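Local coordinates for protein ABC transporter (PDB 4G68) that probably captures xylan-derived oligosaccharides outside the cell as the solute-binding component of an ABC transporter involved in xylan utilization, at residues C[45-50]-C[98-103]; C[148-153]-C[321-326]; C[342-347]-C[358-363]; C[349-354]-C[365-370]. All coordinates share one frame; numbering follows the deposited sequence.

Interaction 1: residues C[45-50]-C[98-103]; sequences NLFTGE and IFQTWA
Q100 reaches across from strand 98-102 and sets its amide against N45, L46 and F47, where the chain leaves strand 40-45. CG stands anti to the backbone N (chi1 179°), and the chain beyond it is extended. The amide therefore lies well clear of its own strand. OE1 accepts the backbone N of L46 at 2.9 Å (N-H...O 158°), with the donor tilted from the carbonyl plane, and N45 CB presses on the same oxygen at 3.0 Å. NE2 packs against two apolar groups, 3.5 Å from L46 CD1 and 3.6 Å from F47 CE2. The F47 ring is turned only 19° from the amide plane, and L46 CD1 lies over the centre of one ring face. N45 OD1 fixes the bend by accepting F47 N at 3.1 Å on a lone pair, while its ND2 is held by E74.

The other branch of L46 marks the looser side. CD2 meets W102 CZ2 tip to tip at 3.5 Å, and both residues are partly exposed; W102 also meets the F106 ring edge-to-face and K83 in a cation-pi contact. Past F47 the chain runs out to solvent at T48, G49 and E50. The result is an Asx turn at N45 that runs into an inverse gamma turn centred on F47, placed between a parallel strand and helix 52-66 in the manner of the alpha/beta lobes of bacterial extracellular solute-binding proteins.

Interaction 2: residues C[148-153]-C[321-326]; sequences IPFDQQ and GALMVS
F150 sets one side of its ring, CD2 and CE2, against the backbone of G321 and A322, and its side chain can be followed outward atom by atom. CB is still 4.5 Å from G321 O. CG lies between the backbone N and the carbonyl carbon (chi1 76°), which brings the ring toward the neighbouring strand. CD2 then reaches G321 C at 3.6 Å, and CE2 comes to 3.5 Å from A322 N and touches the L323 methyl CD2. At the tip, CZ turns to the amide of Q100, while L346 and D350 of helix 332-353 also pack on the side chain.

Alongside the ring the backbones pair antiparallel. I148 and L323 exchange two bonds, each of 2.9 Å between N and O. Further along, G321 O takes F150 N at 2.9 Å and, weakly, D151 N at 3.4 Å, and G321 N returns a bond to D151 O. D151 OD1 stands 3.3 Å from G321 CA, a close approach possible because G321 has no side chain there.

With F150 and D151 both facing G321, this is a classic beta bulge, here in a long strand pair consistent with the connecting strands that join the two lobes of solute-binding proteins.

Interaction 3: residues C[342-347]-C[358-363]; sequences LAKQLS and PAWKYD
A343 comes first along the helix, its CB 3.7 Å from NE1 of W360 and close to CZ2 as well. That indole nitrogen donates to P149 O, so the pyrrole end of the ring is tied to strand 144-160 while the helix packs on it.

One residue on, K344 lays its backbone and the start of its side chain over a face of the indole. Its CA stands above the centre of the ring system, and CB makes a CH-pi contact, 3.7 Å from the centroid of the six-membered ring and 13° off the normal. The chain bends at chi2 (67°), which sets CD 3.6 Å from CE3, so CB and CD both rest against the six-membered ring. NZ passes beyond the ring to within 2.7 Å of K361 O and forms a salt bridge with D348.

Helix 332-353 thus packs against the chain that doubles back after it through the short strand 357-358, which joins the mixed sheet of the solute-binding fold by pairing antiparallel with strand 144-160.

About one turn after A343, S347 points at the returning chain. Its OG is anti to the backbone N and accepts the W360 N at 3.0 Å, nearly straight at 163°. P358 CB crowds the same oxygen at 3.2 Å, and S347 CB lies against W360 CD1. A water donates to W360 O at 3.0 Å; its approach to S347 OG is too short to be trusted.

Interaction 4: residues C[349-354]-C[365-370]; sequences MDYLIA and IDQSKV
The Y351 ring carries V370 on one face: CG1 stands 3.7 Å above the ring plane, displaced toward the rim, in a CH-pi contact 4.0 Å from the centroid. At the edge, near the ring plane, the Q367 amide approaches the hydroxyl, its own plane turned 70° from the ring. NE2 donates to OH at 2.9 Å, but the bond is weak because the angle at hydrogen is only 120°. I365 CG2 comes in obliquely beside CD2, and the ring of Y362 also meets Y351, the two planes at about 45°.

This is the C-terminal end of helix 332-353 of the solute-binding fold, packed against the connection that runs on to helix 372-382, the chain leaving the helix at A354 with positive phi. On the connection, residues 366-369 form a type I beta turn, closed by the bond from K369 N to D366 O. Helix 372-382 borders the same cluster, with I375 touching Q367 and V370, and E374 touching Y351.

L352 fills the space next to the tyrosine. Its CG is anti to the carbonyl carbon, and beyond it CD2 meets I365 CG2 tip to tip at 3.7 Å and V370 CG1 at 3.8 Å. K369 crosses this leucine on the exposed side with its aliphatic chain: CB touches L352 CD2 at 3.8 Å, and the bend at chi4 curls NZ back to 3.9 Å from the same methyl.

Interactions 1 and 2 share one sheet: T101 N lies 2.7 Å from A322 O and F99 O 2.8 Å from M324 N, so strand 98-102 flanks 321-325, which pairs in turn with 148-153. Interaction 3 joins that sheet where P149 O stands 2.8 Å from W360 NE1, its centre about 10 Å from that of interaction 2. The first segments of interactions 3 and 4 succeed each other on helix 332-353, their partners in the same order, with centres about 10 Å apart, and Y362 CD1 meets Y351 CE2 at 3.4 Å. F47 ties interaction 1 to this helix through L346, M349 and D350. D151 OD2 and D350 OD2, only 2.6 Å apart, probably share a proton.

Interaction 1: residues C[45-50]-C[98-103]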
loop_
_atom_site.group_PDB
_atom_site.type_symbol
_atom_site.label_atom_id
_atom_site.label_comp_id
_atom_site.label_asym_id
_atom_site.label_seq_id
_atom_site.Cartn_x
_atom_site.Cartn_y
_atom_site.Cartn_z
ATOM N N ASN C 45 1.646 -15.628 -3.071
ATOM C CA ASN C 45 1.990 -14.191 -2.933
ATOM C C ASN C 45 1.662 -13.421 -4.222
ATOM O O ASN C 45 1.240 -14.034 -5.230
ATOM C CB ASN C 45 3.457 -14.003 -2.493
ATOM C CG ASN C 45 4.440 -14.472 -3.547
ATOM O OD1 ASN C 45 4.730 -13.740 -4.504
ATOM N ND2 ASN C 45 4.931 -15.699 -3.398
ATOM N N LEU C 46 1.837 -12.097 -4.187
ATOM C CA LEU C 46 1.456 -11.252 -5.325
ATOM C C LEU C 46 2.642 -10.555 -6.023
ATOM O O LEU C 46 2.431 -9.658 -6.879
ATOM C CB LEU C 46 0.397 -10.230 -4.931
ATOM C CG LEU C 46 0.729 -9.186 -3.858
ATOM C CD1 LEU C 46 2.084 -8.503 -4.045
ATOM C CD2 LEU C 46 -0.367 -8.126 -3.784
ATOM N N PHE C 47 3.873 -10.975 -5.687
ATOM C CA PHE C 47 5.094 -10.383 -6.289
ATOM C C PHE C 47 5.378 -10.763 -7.755
ATOM O O PHE C 47 6.276 -11.571 -8.080
ATOM C CB PHE C 47 6.313 -10.616 -5.405
ATOM C CG PHE C 47 6.259 -9.862 -4.115
ATOM C CD1 PHE C 47 6.499 -8.492 -4.073
ATOM C CD2 PHE C 47 5.958 -10.525 -2.929
ATOM C CE1 PHE C 47 6.442 -7.806 -2.860
ATOM C CE2 PHE C 47 5.879 -9.840 -1.725
ATOM C CZ PHE C 47 6.133 -8.473 -1.688
ATOM N N THR C 48 4.642 -10.105 -8.639
ATOM C CA THR C 48 4.573 -10.495 -10.044
ATOM C C THR C 48 5.594 -9.796 -10.945
ATOM O O THR C 48 6.068 -10.377 -11.927
ATOM C CB THR C 48 3.153 -10.254 -10.564
ATOM O OG1 THR C 48 3.109 -10.498 -11.961
ATOM C CG2 THR C 48 2.687 -8.837 -10.281
ATOM N N GLY C 49 5.923 -8.543 -10.612
ATOM C CA GLY C 49 6.830 -7.733 -11.445
ATOM C C GLY C 49 8.294 -7.984 -11.129
ATOM O O GLY C 49 8.636 -8.505 -10.052
ATOM N N GLU C 50 9.168 -7.592 -12.054
ATOM C CA GLU C 50 10.616 -7.792 -11.874
ATOM C C GLU C 50 11.281 -6.572 -11.211
ATOM O O GLU C 50 10.873 -5.439 -11.448
ATOM C CB GLU C 50 11.298 -8.108 -13.217
ATOM C CG GLU C 50 10.774 -9.342 -13.951
ATOM C CD GLU C 50 11.033 -10.631 -13.207
ATOM O OE1 GLU C 50 11.911 -10.664 -12.299
ATOM O OE2 GLU C 50 10.337 -11.617 -13.551
ATOM N N ILE C 98 0.769 -21.312 3.468
ATOM C CA ILE C 98 1.201 -19.938 3.751
ATOM C C ILE C 98 0.696 -18.983 2.686
ATOM O O ILE C 98 0.791 -19.276 1.498
ATOM C CB ILE C 98 2.740 -19.785 3.780
ATOM C CG1 ILE C 98 3.388 -20.816 4.702
ATOM C CG2 ILE C 98 3.100 -18.404 4.292
ATOM C CD1 ILE C 98 4.826 -21.104 4.389
ATOM N N PHE C 99 0.145 -17.867 3.115
ATOM C CA PHE C 99 -0.363 -16.869 2.190
ATOM C C PHE C 99 -0.041 -15.446 2.611
ATOM O O PHE C 99 -0.209 -15.093 3.787
ATOM C CB PHE C 99 -1.884 -17.051 1.932
ATOM C CG PHE C 99 -2.780 -16.793 3.128
ATOM C CD1 PHE C 99 -3.361 -15.518 3.361
ATOM C CD2 PHE C 99 -3.100 -17.831 3.988
ATOM C CE1 PHE C 99 -4.196 -15.304 4.453
ATOM C CE2 PHE C 99 -3.935 -17.626 5.069
ATOM C CZ PHE C 99 -4.501 -16.367 5.294
ATOM N N GLN C 100 0.368 -14.632 1.628
ATOM C CA GLN C 100 0.553 -13.199 1.833
ATOM C C GLN C 100 -0.790 -12.547 2.113
ATOM O O GLN C 100 -1.799 -12.980 1.567
ATOM C CB GLN C 100 1.156 -12.586 0.561
ATOM C CG GLN C 100 1.394 -11.059 0.613
ATOM C CD GLN C 100 2.188 -10.538 -0.614
ATOM O OE1 GLN C 100 2.473 -11.294 -1.527
ATOM N NE2 GLN C 100 2.512 -9.235 -0.638
ATOM N N THR C 101 -0.830 -11.551 2.994
ATOM C CA THR C 101 -2.107 -10.843 3.234
ATOM C C THR C 101 -1.838 -9.376 3.634
ATOM O O THR C 101 -0.656 -8.942 3.687
ATOM C CB THR C 101 -2.955 -11.564 4.288
ATOM O OG1 THR C 101 -4.332 -11.181 4.176
ATOM C CG2 THR C 101 -2.419 -11.265 5.693
ATOM N N TRP C 102 -2.936 -8.640 3.826
ATOM C CA TRP C 102 -2.943 -7.310 4.410
ATOM C C TRP C 102 -3.529 -7.434 5.764
ATOM O O TRP C 102 -4.645 -7.909 5.949
ATOM C CB TRP C 102 -3.736 -6.305 3.579
ATOM C CG TRP C 102 -3.091 -6.093 2.228
ATOM C CD1 TRP C 102 -2.109 -5.183 1.900
ATOM C CD2 TRP C 102 -3.356 -6.844 1.007
ATOM N NE1 TRP C 102 -1.739 -5.313 0.590
ATOM C CE2 TRP C 102 -2.473 -6.289 -0.016
ATOM C CE3 TRP C 102 -4.218 -7.880 0.667
ATOM C CZ2 TRP C 102 -2.472 -6.762 -1.333
ATOM C CZ3 TRP C 102 -4.239 -8.339 -0.654
ATOM C CH2 TRP C 102 -3.377 -7.805 -1.634
ATOM N N ALA C 103 -2.739 -7.055 6.742
ATOM C CA ALA C 103 -3.134 -7.207 8.137
ATOM C C ALA C 103 -4.159 -6.153 8.492
ATOM O O ALA C 103 -4.277 -5.134 7.788
ATOM C CB ALA C 103 -1.925 -7.066 9.032
#

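Interaction 2: residues C[148-153]-C[321-326]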
loop_
_atom_site.group_PDB
_atom_site.type_symbol
_atom_site.label_atom_id
_atom_site.label_comp_id
_atom_site.label_asym_id
_atom_site.label_seq_id
_atom_site.Cartn_x
_atom_site.Cartn_y
_atom_site.Cartn_z
ATOM N N ILE C 148 2.706 -13.253 10.650
ATOM C CA ILE C 148 4.092 -12.803 10.790
ATOM C C ILE C 148 4.202 -11.570 9.864
ATOM O O ILE C 148 4.122 -11.709 8.649
ATOM C CB ILE C 148 5.100 -13.920 10.323
ATOM C CG1 ILE C 148 4.976 -15.224 11.176
ATOM C CG2 ILE C 148 6.528 -13.409 10.307
ATOM C CD1 ILE C 148 4.966 -15.043 12.691
ATOM N N PRO C 149 4.376 -10.357 10.433
ATOM C CA PRO C 149 4.458 -9.163 9.589
ATOM C C PRO C 149 5.732 -9.226 8.754
ATOM O O PRO C 149 6.722 -9.877 9.187
ATOM C CB PRO C 149 4.500 -7.998 10.614
ATOM C CG PRO C 149 4.073 -8.613 11.902
ATOM C CD PRO C 149 4.566 -10.023 11.845
ATOM N N PHE C 150 5.734 -8.596 7.570
ATOM C CA PHE C 150 7.004 -8.506 6.815
ATOM C C PHE C 150 7.295 -7.133 6.191
ATOM O O PHE C 150 8.453 -6.811 5.951
ATOM C CB PHE C 150 7.134 -9.610 5.776
ATOM C CG PHE C 150 6.293 -9.392 4.535
ATOM C CD1 PHE C 150 6.808 -8.695 3.439
ATOM C CD2 PHE C 150 4.997 -9.920 4.451
ATOM C CE1 PHE C 150 6.025 -8.465 2.297
ATOM C CE2 PHE C 150 4.227 -9.733 3.298
ATOM C CZ PHE C 150 4.742 -9.002 2.226
ATOM N N ASP C 151 6.257 -6.338 5.941
ATOM C CA ASP C 151 6.486 -4.979 5.434
ATOM C C ASP C 151 5.476 -3.902 5.859
ATOM O O ASP C 151 4.439 -4.190 6.451
ATOM C CB ASP C 151 6.848 -4.977 3.917
ATOM C CG ASP C 151 5.633 -5.103 2.956
ATOM O OD1 ASP C 151 4.472 -4.935 3.351
ATOM O OD2 ASP C 151 5.885 -5.319 1.736
ATOM N N GLN C 152 5.850 -2.653 5.640
ATOM C CA GLN C 152 5.046 -1.549 6.049
ATOM C C GLN C 152 4.863 -0.670 4.860
ATOM O O GLN C 152 5.734 -0.593 4.010
ATOM C CB GLN C 152 5.613 -0.745 7.225
ATOM C CG GLN C 152 7.096 -0.798 7.486
ATOM C CD GLN C 152 7.512 0.071 8.689
ATOM O OE1 GLN C 152 7.170 1.268 8.781
ATOM N NE2 GLN C 152 8.246 -0.547 9.632
ATOM N N GLN C 153 3.690 -0.042 4.783
ATOM C CA GLN C 153 3.432 0.913 3.698
ATOM C C GLN C 153 3.498 2.348 4.201
ATOM O O GLN C 153 3.391 2.625 5.437
ATOM C CB GLN C 153 1.998 0.647 3.095
ATOM C CG GLN C 153 1.815 -0.802 2.482
ATOM C CD GLN C 153 0.411 -1.074 1.857
ATOM O OE1 GLN C 153 -0.479 -0.250 1.924
ATOM N NE2 GLN C 153 0.215 -2.246 1.284
ATOM N N GLY C 321 1.739 -5.460 5.620
ATOM C CA GLY C 321 2.084 -6.634 4.804
ATOM C C GLY C 321 2.416 -7.769 5.779
ATOM O O GLY C 321 3.216 -7.594 6.669
ATOM N N ALA C 322 1.735 -8.906 5.660
ATOM C CA ALA C 322 2.000 -10.056 6.559
ATOM C C ALA C 322 1.831 -11.383 5.795
ATOM O O ALA C 322 1.247 -11.405 4.694
ATOM C CB ALA C 322 1.129 -10.033 7.807
ATOM N N LEU C 323 2.409 -12.443 6.379
ATOM C CA LEU C 323 2.181 -13.839 5.967
ATOM C C LEU C 323 1.302 -14.529 7.014
ATOM O O LEU C 323 1.561 -14.402 8.201
ATOM C CB LEU C 323 3.502 -14.606 5.806
ATOM C CG LEU C 323 4.542 -13.979 4.860
ATOM C CD1 LEU C 323 5.787 -14.838 4.735
ATOM C CD2 LEU C 323 3.923 -13.738 3.485
HETATM N N MSE C 324 0.273 -15.257 6.553
HETATM C CA MSE C 324 -0.582 -16.053 7.476
HETATM C C MSE C 324 -0.460 -17.522 7.114
HETATM O O MSE C 324 -0.164 -17.875 5.968
HETATM C CB MSE C 324 -1.997 -15.508 7.410
HETATM C CG MSE C 324 -2.075 -14.234 8.252
HETATM SE SE MSE C 324 -3.964 -13.644 8.205
HETATM C CE MSE C 324 -3.705 -12.220 9.528
ATOM N N VAL C 325 -0.656 -18.365 8.124
ATOM C CA VAL C 325 -0.669 -19.809 8.000
ATOM C C VAL C 325 -2.129 -20.247 8.163
ATOM O O VAL C 325 -2.797 -19.902 9.153
ATOM C CB VAL C 325 0.200 -20.466 9.125
ATOM C CG1 VAL C 325 -0.008 -21.983 9.173
ATOM C CG2 VAL C 325 1.702 -20.131 8.927
ATOM N N SER C 326 -2.595 -21.047 7.218
ATOM C CA SER C 326 -3.973 -21.577 7.284
ATOM C C SER C 326 -4.218 -22.492 8.485
ATOM O O SER C 326 -3.352 -23.280 8.837
ATOM C CB SER C 326 -4.307 -22.305 5.999
ATOM O OG SER C 326 -4.552 -21.310 5.025
#

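Interaction 3: residues C[342-347]-C[358-363]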
loop_
_atom_site.group_PDB
_atom_site.type_symbol
_atom_site.label_atom_id
_atom_site.label_comp_id
_atom_site.label_asym_id
_atom_site.label_seq_id
_atom_site.Cartn_x
_atom_site.Cartn_y
_atom_site.Cartn_z
ATOM N N LEU C 342 10.450 -16.895 5.401
ATOM C CA LEU C 342 9.985 -16.153 4.229
ATOM C C LEU C 342 9.733 -14.670 4.530
ATOM O O LEU C 342 10.086 -13.805 3.709
ATOM C CB LEU C 342 8.688 -16.769 3.769
ATOM C CG LEU C 342 8.841 -18.137 3.116
ATOM C CD1 LEU C 342 7.434 -18.627 2.795
ATOM C CD2 LEU C 342 9.747 -17.993 1.851
ATOM N N ALA C 343 9.133 -14.387 5.688
ATOM C CA ALA C 343 8.842 -13.014 6.107
ATOM C C ALA C 343 10.104 -12.163 6.234
ATOM O O ALA C 343 10.193 -11.100 5.598
ATOM C CB ALA C 343 8.064 -13.012 7.404
ATOM N N LYS C 344 11.077 -12.651 7.020
ATOM C CA LYS C 344 12.381 -11.985 7.118
ATOM C C LYS C 344 13.030 -11.747 5.749
ATOM O O LYS C 344 13.519 -10.657 5.479
ATOM C CB LYS C 344 13.346 -12.762 8.054
ATOM C CG LYS C 344 14.803 -12.302 7.984
ATOM C CD LYS C 344 15.046 -10.886 8.532
ATOM C CE LYS C 344 16.492 -10.413 8.311
ATOM N NZ LYS C 344 16.716 -9.052 8.918
ATOM N N GLN C 345 13.054 -12.766 4.893
ATOM C CA GLN C 345 13.644 -12.610 3.552
ATOM C C GLN C 345 12.939 -11.594 2.655
ATOM O O GLN C 345 13.617 -10.873 1.913
ATOM C CB GLN C 345 13.783 -13.956 2.824
ATOM C CG GLN C 345 14.677 -14.974 3.557
ATOM C CD GLN C 345 16.095 -14.471 3.781
ATOM O OE1 GLN C 345 16.817 -14.144 2.843
ATOM N NE2 GLN C 345 16.489 -14.393 5.031
ATOM N N LEU C 346 11.603 -11.616 2.658
ATOM C CA LEU C 346 10.801 -10.647 1.913
ATOM C C LEU C 346 11.061 -9.237 2.418
ATOM O O LEU C 346 11.191 -8.325 1.590
ATOM C CB LEU C 346 9.300 -10.970 2.014
ATOM C CG LEU C 346 8.762 -12.194 1.218
ATOM C CD1 LEU C 346 7.255 -12.314 1.430
ATOM C CD2 LEU C 346 9.022 -12.023 -0.260
ATOM N N SER C 347 11.131 -9.075 3.760
ATOM C CA SER C 347 11.393 -7.758 4.379
ATOM C C SER C 347 12.754 -7.185 3.891
ATOM O O SER C 347 12.850 -6.004 3.509
ATOM C CB SER C 347 11.381 -7.888 5.902
ATOM O OG SER C 347 11.646 -6.613 6.550
ATOM N N PRO C 358 10.739 -2.274 5.186
ATOM C CA PRO C 358 10.959 -3.506 5.954
ATOM C C PRO C 358 10.268 -3.475 7.307
ATOM O O PRO C 358 10.258 -2.414 7.999
ATOM C CB PRO C 358 12.495 -3.533 6.147
ATOM C CG PRO C 358 12.950 -2.094 6.033
ATOM C CD PRO C 358 12.021 -1.544 4.947
ATOM N N ALA C 359 9.670 -4.599 7.701
ATOM C CA ALA C 359 9.152 -4.730 9.076
ATOM C C ALA C 359 10.159 -5.358 10.004
ATOM O O ALA C 359 10.072 -5.175 11.247
ATOM C CB ALA C 359 7.842 -5.524 9.154
ATOM N N TRP C 360 11.094 -6.110 9.424
ATOM C CA TRP C 360 12.112 -6.789 10.230
ATOM C C TRP C 360 13.294 -5.884 10.331
ATOM O O TRP C 360 13.476 -5.017 9.462
ATOM C CB TRP C 360 12.563 -8.066 9.564
ATOM C CG TRP C 360 11.511 -9.143 9.619
ATOM C CD1 TRP C 360 10.225 -9.113 9.048
ATOM C CD2 TRP C 360 11.587 -10.413 10.348
ATOM N NE1 TRP C 360 9.540 -10.280 9.325
ATOM C CE2 TRP C 360 10.289 -11.089 10.136
ATOM C CE3 TRP C 360 12.559 -11.037 11.171
ATOM C CZ2 TRP C 360 10.024 -12.350 10.668
ATOM C CZ3 TRP C 360 12.260 -12.300 11.700
ATOM C CH2 TRP C 360 11.027 -12.945 11.449
ATOM N N LYS C 361 14.089 -6.058 11.376
ATOM C CA LYS C 361 15.287 -5.207 11.561
ATOM C C LYS C 361 16.208 -5.582 10.418
ATOM O O LYS C 361 16.058 -6.653 9.836
ATOM C CB LYS C 361 15.971 -5.434 12.928
ATOM C CG LYS C 361 15.070 -5.124 14.112
ATOM C CD LYS C 361 15.630 -5.689 15.403
ATOM C CE LYS C 361 14.981 -4.968 16.579
ATOM N NZ LYS C 361 15.547 -5.345 17.910
ATOM N N TYR C 362 17.119 -4.683 10.074
ATOM C CA TYR C 362 17.839 -4.792 8.835
ATOM C C TYR C 362 19.311 -4.399 9.019
ATOM O O TYR C 362 19.951 -3.930 8.081
ATOM C CB TYR C 362 17.131 -3.947 7.753
ATOM C CG TYR C 362 16.782 -2.554 8.212
ATOM C CD1 TYR C 362 17.732 -1.517 8.147
ATOM C CD2 TYR C 362 15.503 -2.247 8.659
ATOM C CE1 TYR C 362 17.412 -0.238 8.533
ATOM C CE2 TYR C 362 15.173 -0.954 9.056
ATOM C CZ TYR C 362 16.138 0.050 8.983
ATOM O OH TYR C 362 15.843 1.347 9.382
ATOM N N ASP C 363 19.821 -4.601 10.242
ATOM C CA ASP C 363 21.264 -4.442 10.567
ATOM C C ASP C 363 22.162 -5.368 9.745
ATOM O O ASP C 363 23.288 -4.993 9.399
ATOM C CB ASP C 363 21.514 -4.723 12.056
ATOM C CG ASP C 363 20.647 -3.874 12.962
ATOM O OD1 ASP C 363 20.856 -2.642 13.030
ATOM O OD2 ASP C 363 19.753 -4.450 13.621
HETATM O O HOH W 1 14.023 -6.194 6.769
#

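Interaction 4: residues C[349-354]-C[365-370]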
loop_
_atom_site.group_PDB
_atom_site.type_symbol
_atom_site.label_atom_id
_atom_site.label_comp_id
_atom_site.label_asym_id
_atom_site.label_seq_id
_atom_site.Cartn_x
_atom_site.Cartn_y
_atom_site.Cartn_z
ATOM N N MET C 349 14.491 -8.169 1.175
ATOM C CA MET C 349 14.349 -7.985 -0.266
ATOM C C MET C 349 13.700 -6.603 -0.512
ATOM O O MET C 349 14.225 -5.818 -1.279
ATOM C CB MET C 349 13.449 -9.089 -0.863
ATOM C CG MET C 349 13.168 -8.920 -2.359
ATOM S SD MET C 349 11.810 -9.908 -3.010
ATOM C CE MET C 349 10.365 -8.951 -2.522
ATOM N N ASP C 350 12.576 -6.334 0.167
ATOM C CA ASP C 350 11.755 -5.092 -0.001
ATOM C C ASP C 350 12.631 -3.867 0.188
ATOM O O ASP C 350 12.633 -2.930 -0.635
ATOM C CB ASP C 350 10.654 -5.029 1.090
ATOM C CG ASP C 350 9.370 -5.732 0.715
ATOM O OD1 ASP C 350 9.232 -6.174 -0.462
ATOM O OD2 ASP C 350 8.474 -5.841 1.631
ATOM N N TYR C 351 13.368 -3.883 1.295
ATOM C CA TYR C 351 14.337 -2.833 1.637
ATOM C C TYR C 351 15.390 -2.586 0.531
ATOM O O TYR C 351 15.650 -1.418 0.159
ATOM C CB TYR C 351 15.022 -3.193 2.954
ATOM C CG TYR C 351 15.886 -2.096 3.566
ATOM C CD1 TYR C 351 15.456 -0.762 3.568
ATOM C CD2 TYR C 351 17.104 -2.400 4.160
ATOM C CE1 TYR C 351 16.228 0.244 4.123
ATOM C CE2 TYR C 351 17.893 -1.403 4.739
ATOM C CZ TYR C 351 17.447 -0.089 4.719
ATOM O OH TYR C 351 18.219 0.894 5.286
ATOM N N LEU C 352 15.942 -3.670 -0.021
ATOM C CA LEU C 352 16.996 -3.576 -1.025
ATOM C C LEU C 352 16.499 -3.089 -2.383
ATOM O O LEU C 352 17.163 -2.284 -3.034
ATOM C CB LEU C 352 17.682 -4.931 -1.187
ATOM C CG LEU C 352 18.635 -5.272 -0.032
ATOM C CD1 LEU C 352 18.992 -6.755 -0.024
ATOM C CD2 LEU C 352 19.888 -4.409 -0.190
ATOM N N ILE C 353 15.322 -3.560 -2.786
ATOM C CA ILE C 353 14.753 -3.253 -4.078
ATOM C C ILE C 353 13.591 -2.227 -4.089
ATOM O O ILE C 353 13.092 -1.892 -5.172
ATOM C CB ILE C 353 14.434 -4.538 -4.873
ATOM C CG1 ILE C 353 13.125 -5.179 -4.391
ATOM C CG2 ILE C 353 15.609 -5.533 -4.775
ATOM C CD1 ILE C 353 12.717 -6.404 -5.206
ATOM N N ALA C 354 13.173 -1.748 -2.914
ATOM C CA ALA C 354 12.140 -0.700 -2.774
ATOM C C ALA C 354 10.700 -1.122 -3.180
ATOM O O ALA C 354 9.850 -0.292 -3.494
ATOM C CB ALA C 354 12.580 0.635 -3.430
ATOM N N ILE C 365 21.949 -5.901 6.701
ATOM C CA ILE C 365 21.952 -5.409 5.302
ATOM C C ILE C 365 22.957 -4.270 5.109
ATOM O O ILE C 365 23.075 -3.408 5.949
ATOM C CB ILE C 365 20.541 -4.900 4.825
ATOM C CG1 ILE C 365 19.511 -6.055 4.706
ATOM C CG2 ILE C 365 20.630 -4.191 3.468
ATOM C CD1 ILE C 365 20.031 -7.360 4.121
ATOM N N ASP C 366 23.655 -4.277 3.972
ATOM C CA ASP C 366 24.605 -3.218 3.639
ATOM C C ASP C 366 23.868 -2.039 3.027
ATOM O O ASP C 366 23.426 -2.092 1.859
ATOM C CB ASP C 366 25.648 -3.776 2.675
ATOM C CG ASP C 366 26.741 -2.782 2.310
ATOM O OD1 ASP C 366 26.870 -1.680 2.880
ATOM O OD2 ASP C 366 27.499 -3.158 1.388
ATOM N N GLN C 367 23.749 -0.999 3.844
ATOM C CA GLN C 367 23.102 0.259 3.529
ATOM C C GLN C 367 23.526 0.856 2.173
ATOM O O GLN C 367 22.731 1.518 1.535
ATOM C CB GLN C 367 23.326 1.240 4.695
ATOM C CG GLN C 367 22.745 2.653 4.562
ATOM C CD GLN C 367 21.267 2.775 4.967
ATOM O OE1 GLN C 367 20.530 3.567 4.376
ATOM N NE2 GLN C 367 20.847 2.027 5.999
ATOM N N SER C 368 24.750 0.574 1.732
ATOM C CA SER C 368 25.277 1.123 0.494
ATOM C C SER C 368 24.648 0.441 -0.753
ATOM O O SER C 368 24.816 0.913 -1.887
ATOM C CB SER C 368 26.794 0.952 0.492
ATOM O OG SER C 368 27.128 -0.386 0.168
ATOM N N LYS C 369 23.971 -0.688 -0.520
ATOM C CA LYS C 369 23.250 -1.435 -1.545
ATOM C C LYS C 369 21.780 -0.977 -1.685
ATOM O O LYS C 369 21.110 -1.266 -2.675
ATOM C CB LYS C 369 23.267 -2.914 -1.203
ATOM C CG LYS C 369 23.141 -3.845 -2.394
ATOM C CD LYS C 369 23.676 -5.226 -2.012
ATOM C CE LYS C 369 23.237 -6.320 -2.967
ATOM N NZ LYS C 369 21.764 -6.479 -2.936
ATOM N N VAL C 370 21.285 -0.256 -0.704
ATOM C CA VAL C 370 19.883 0.123 -0.743
ATOM C C VAL C 370 19.663 1.382 -1.586
ATOM O O VAL C 370 20.537 2.250 -1.621
ATOM C CB VAL C 370 19.289 0.221 0.668
ATOM C CG1 VAL C 370 19.720 -0.969 1.503
ATOM C CG2 VAL C 370 19.670 1.491 1.358
#